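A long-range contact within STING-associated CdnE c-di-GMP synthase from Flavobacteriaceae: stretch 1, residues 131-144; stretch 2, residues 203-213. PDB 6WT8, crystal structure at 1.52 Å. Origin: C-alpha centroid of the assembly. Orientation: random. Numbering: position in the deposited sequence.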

# COMPACT_ATOMS: atom_id res chain seq x y z
N VAL A 131 24.78 -19.50 -11.03
CA VAL A 131 23.41 -19.10 -11.33
C VAL A 131 23.27 -17.58 -11.32
O VAL A 131 22.16 -17.08 -11.47
CB VAL A 131 22.41 -19.71 -10.32
CG1 VAL A 131 22.43 -21.25 -10.42
CG2 VAL A 131 22.71 -19.27 -8.87
N LEU A 132 24.35 -16.86 -11.09
CA LEU A 132 24.26 -15.41 -10.89
C LEU A 132 24.70 -14.67 -12.16
O LEU A 132 25.70 -15.04 -12.78
CB LEU A 132 25.13 -14.96 -9.73
CG LEU A 132 24.69 -15.47 -8.36
CD1 LEU A 132 25.61 -14.88 -7.30
CD2 LEU A 132 23.26 -15.12 -8.13
N LYS A 133 23.95 -13.63 -12.53
CA LYS A 133 24.44 -12.73 -13.56
C LYS A 133 25.70 -12.02 -13.08
O LYS A 133 25.91 -11.85 -11.87
CB LYS A 133 23.33 -11.73 -13.92
CG LYS A 133 22.08 -12.46 -14.45
CD LYS A 133 20.99 -11.50 -14.93
CE LYS A 133 20.05 -11.13 -13.80
NZ LYS A 133 18.89 -10.27 -14.23
N THR A 134 26.56 -11.61 -14.03
CA THR A 134 27.81 -10.96 -13.63
C THR A 134 27.55 -9.68 -12.85
O THR A 134 28.28 -9.38 -11.90
CB THR A 134 28.72 -10.68 -14.85
OG1 THR A 134 27.97 -10.05 -15.89
CG2 THR A 134 29.27 -12.00 -15.44
N GLU A 135 26.51 -8.94 -13.21
CA GLU A 135 26.23 -7.72 -12.45
C GLU A 135 25.80 -8.05 -11.02
O GLU A 135 26.12 -7.32 -10.09
CB GLU A 135 25.17 -6.89 -13.18
CG GLU A 135 23.91 -7.64 -13.57
CD GLU A 135 23.95 -8.22 -15.01
OE1 GLU A 135 24.97 -8.85 -15.39
OE2 GLU A 135 22.94 -8.03 -15.75
N GLU A 136 25.10 -9.18 -10.84
CA GLU A 136 24.69 -9.55 -9.49
C GLU A 136 25.90 -9.96 -8.66
O GLU A 136 25.99 -9.66 -7.46
CB GLU A 136 23.70 -10.71 -9.53
CG GLU A 136 22.36 -10.39 -10.15
CD GLU A 136 21.48 -11.64 -10.31
OE1 GLU A 136 21.99 -12.76 -10.59
OE2 GLU A 136 20.26 -11.50 -10.23
N ILE A 137 26.84 -10.67 -9.30
CA ILE A 137 28.06 -11.03 -8.59
C ILE A 137 28.81 -9.79 -8.13
O ILE A 137 29.23 -9.67 -6.98
CB ILE A 137 28.96 -11.90 -9.47
CG1 ILE A 137 28.23 -13.19 -9.88
CG2 ILE A 137 30.27 -12.16 -8.73
CD1 ILE A 137 28.94 -14.01 -10.98
N LEU A 138 28.94 -8.81 -9.03
CA LEU A 138 29.69 -7.61 -8.66
C LEU A 138 28.99 -6.84 -7.54
O LEU A 138 29.65 -6.33 -6.62
CB LEU A 138 29.86 -6.74 -9.90
CG LEU A 138 30.82 -7.44 -10.87
CD1 LEU A 138 30.94 -6.72 -12.21
CD2 LEU A 138 32.20 -7.69 -10.24
N ASN A 139 27.66 -6.75 -7.59
CA ASN A 139 26.92 -6.05 -6.55
C ASN A 139 27.09 -6.75 -5.21
O ASN A 139 27.36 -6.11 -4.18
CB ASN A 139 25.44 -5.97 -6.93
CG ASN A 139 25.19 -4.95 -7.99
OD1 ASN A 139 26.02 -4.07 -8.20
ND2 ASN A 139 24.07 -5.06 -8.68
N LEU A 140 26.94 -8.07 -5.20
CA LEU A 140 27.08 -8.82 -3.95
C LEU A 140 28.47 -8.67 -3.39
O LEU A 140 28.65 -8.51 -2.17
CB LEU A 140 26.78 -10.30 -4.20
CG LEU A 140 25.31 -10.64 -4.40
CD1 LEU A 140 25.20 -12.07 -4.93
CD2 LEU A 140 24.48 -10.53 -3.14
N LYS A 141 29.48 -8.74 -4.26
CA LYS A 141 30.86 -8.67 -3.82
C LYS A 141 31.13 -7.33 -3.14
O LYS A 141 31.81 -7.27 -2.10
CB LYS A 141 31.80 -8.89 -5.01
CG LYS A 141 33.26 -9.03 -4.63
CD LYS A 141 34.13 -9.38 -5.85
CE LYS A 141 34.26 -8.21 -6.81
NZ LYS A 141 35.05 -8.56 -8.02
N LYS A 142 30.56 -6.25 -3.68
CA LYS A 142 30.79 -4.94 -3.06
C LYS A 142 30.15 -4.86 -1.68
O LYS A 142 30.72 -4.25 -0.77
CB LYS A 142 30.29 -3.82 -3.96
CG LYS A 142 31.11 -3.60 -5.20
CD LYS A 142 30.53 -2.46 -6.05
CE LYS A 142 31.32 -2.28 -7.36
NZ LYS A 142 31.44 -0.84 -7.78
N HIS A 143 28.96 -5.45 -1.50
CA HIS A 143 28.36 -5.48 -0.17
C HIS A 143 29.22 -6.25 0.81
O HIS A 143 29.41 -5.81 1.96
CB HIS A 143 26.95 -6.06 -0.22
CG HIS A 143 25.94 -5.10 -0.74
ND1 HIS A 143 25.43 -4.06 0.03
CD2 HIS A 143 25.37 -4.98 -1.96
CE1 HIS A 143 24.59 -3.36 -0.70
NE2 HIS A 143 24.56 -3.87 -1.92
N LYS A 144 29.72 -7.41 0.39
CA LYS A 144 30.64 -8.16 1.22
C LYS A 144 31.92 -7.37 1.52
O LYS A 144 32.39 -7.34 2.67
CB LYS A 144 30.97 -9.48 0.53
CG LYS A 144 32.06 -10.29 1.21
CD LYS A 144 31.50 -11.03 2.38
CE LYS A 144 32.61 -11.87 3.01
NZ LYS A 144 33.17 -12.86 2.04
N TYR A 203 17.19 -3.12 6.56
CA TYR A 203 17.55 -4.52 6.41
C TYR A 203 17.82 -4.78 4.95
O TYR A 203 16.96 -4.52 4.08
CB TYR A 203 16.42 -5.43 6.92
CG TYR A 203 16.75 -6.90 6.73
CD1 TYR A 203 17.46 -7.57 7.69
CD2 TYR A 203 16.33 -7.57 5.59
CE1 TYR A 203 17.77 -8.93 7.55
CE2 TYR A 203 16.64 -8.93 5.41
CZ TYR A 203 17.34 -9.59 6.41
OH TYR A 203 17.66 -10.95 6.27
N LYS A 204 19.02 -5.31 4.68
CA LYS A 204 19.44 -5.64 3.31
C LYS A 204 19.23 -7.12 3.03
O LYS A 204 19.94 -7.98 3.58
CB LYS A 204 20.91 -5.26 3.09
CG LYS A 204 21.14 -3.77 3.21
CD LYS A 204 22.64 -3.40 3.04
CE LYS A 204 22.82 -1.93 3.48
NZ LYS A 204 24.26 -1.52 3.71
N SER A 205 18.26 -7.41 2.14
CA SER A 205 18.05 -8.79 1.70
C SER A 205 19.05 -9.18 0.62
O SER A 205 19.75 -8.34 0.07
CB SER A 205 16.64 -8.95 1.15
OG SER A 205 16.54 -8.18 -0.05
N VAL A 206 19.15 -10.47 0.35
CA VAL A 206 19.95 -10.93 -0.78
C VAL A 206 19.47 -10.30 -2.09
O VAL A 206 20.29 -9.88 -2.92
CB VAL A 206 19.94 -12.46 -0.86
CG1 VAL A 206 20.69 -12.89 -2.14
CG2 VAL A 206 20.58 -13.05 0.42
N ASP A 207 18.15 -10.21 -2.29
CA ASP A 207 17.68 -9.61 -3.54
C ASP A 207 18.07 -8.13 -3.65
O ASP A 207 18.42 -7.65 -4.75
CB ASP A 207 16.16 -9.80 -3.67
CG ASP A 207 15.79 -11.21 -4.15
OD1 ASP A 207 16.64 -11.93 -4.74
OD2 ASP A 207 14.63 -11.58 -3.92
N PHE A 208 18.01 -7.39 -2.54
CA PHE A 208 18.55 -6.04 -2.55
C PHE A 208 20.05 -6.04 -2.88
O PHE A 208 20.52 -5.25 -3.69
CB PHE A 208 18.31 -5.31 -1.22
CG PHE A 208 19.03 -4.00 -1.17
CD1 PHE A 208 18.58 -2.95 -1.98
CD2 PHE A 208 20.15 -3.84 -0.40
CE1 PHE A 208 19.27 -1.76 -2.01
CE2 PHE A 208 20.84 -2.66 -0.39
CZ PHE A 208 20.41 -1.59 -1.19
N MSE A 209 20.81 -6.90 -2.21
CA MSE A 209 22.26 -6.84 -2.37
C MSE A 209 22.67 -7.29 -3.77
O MSE A 209 23.72 -6.88 -4.28
CB MSE A 209 22.94 -7.65 -1.26
CG MSE A 209 22.67 -6.97 0.14
SE MSE A 209 23.79 -7.82 1.49
CE MSE A 209 22.72 -9.34 1.91
N LYS A 210 21.81 -8.06 -4.45
CA LYS A 210 22.09 -8.44 -5.86
C LYS A 210 21.85 -7.30 -6.86
O LYS A 210 22.40 -7.35 -7.96
CB LYS A 210 21.20 -9.62 -6.31
CG LYS A 210 21.56 -10.96 -5.73
CD LYS A 210 20.54 -12.05 -6.14
CE LYS A 210 21.10 -13.44 -5.76
NZ LYS A 210 20.17 -14.61 -5.95
N THR A 211 21.00 -6.33 -6.53
CA THR A 211 20.48 -5.38 -7.51
C THR A 211 20.77 -3.94 -7.18
O THR A 211 20.83 -3.11 -8.10
CB THR A 211 18.94 -5.50 -7.60
OG1 THR A 211 18.33 -5.27 -6.31
CG2 THR A 211 18.51 -6.86 -8.09
N ASN A 212 20.89 -3.60 -5.89
CA ASN A 212 20.91 -2.23 -5.39
C ASN A 212 19.68 -1.44 -5.83
O ASN A 212 19.75 -0.21 -5.93
CB ASN A 212 22.21 -1.55 -5.82
CG ASN A 212 23.39 -2.19 -5.11
OD1 ASN A 212 23.28 -2.50 -3.91
ND2 ASN A 212 24.51 -2.40 -5.82
N ASP A 213 18.56 -2.14 -6.04
CA ASP A 213 17.28 -1.47 -6.28
C ASP A 213 16.83 -0.87 -4.96
O ASP A 213 16.55 -1.59 -4.01
CB ASP A 213 16.22 -2.46 -6.78
CG ASP A 213 16.46 -2.98 -8.20
OD1 ASP A 213 17.19 -2.33 -9.00
OD2 ASP A 213 15.87 -4.06 -8.55
O HOH W 1 19.48 -14.06 -8.93
O HOH W 2 26.90 -3.28 -4.37
O HOH W 3 25.62 -3.94 2.86

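Two helices, residues 134-144 and the short one beginning at Val-206, cross steeply, their axes 7.5 Å apart at closest approach and their N-to-C directions 108° apart; the contact buries 532 Å² in all. Along stretch 2, Lys-204 comes first, at the end of a strand. Its CB points toward helix 134-144, and a water bridges the stretches there, 2.9 Å from Lys-204 NZ, whose proton it accepts, and 2.8 Å from His-143 ND1. Ser-205 caps the short helix, its OG accepting from Phe-208 N at 3.0 Å. Phe-208 meets His-143 obliquely, CE2 to CE1 3.8 Å, with ring planes at 63°. Met-209, a selenomethionine, covers one face of the same imidazole: its CG lies 3.9 Å from the ring centroid of His-143, almost on the ring normal, an approach that suits a CH-pi contact. Its CB also packs against Leu-140 CD2 at 3.8 Å, making an apolar patch between the helices.

Lys-210 lies where the backbones come closest, its CA 4.6 Å from that of Glu-136. Lys-210 O accepts a nearly linear hydrogen bond from Asn-139 ND2 at 2.9 Å and also receives a CA-H...O contact from Glu-136 CA at 3.5 Å. The aliphatic part of the lysine runs past Leu-140 and Leu-132, with Lys-210 CE 3.6 Å from Leu-132 CD2. Its charged end reaches Glu-136 through a water, which accepts from Lys-210 NZ at 3.1 Å and donates to Glu-136 OE2 at 3.0 Å.

At Asn-212 the backbone leaves helical geometry with positive phi, and the side chain starts toward stretch 1. Asn-212 OD1 accepts from His-143 NE2 at 2.7 Å, near the plane of the imidazole, while Asn-212 ND2 donates at 2.9 Å to a water that in turn donates to Asn-139 O at 2.9 Å.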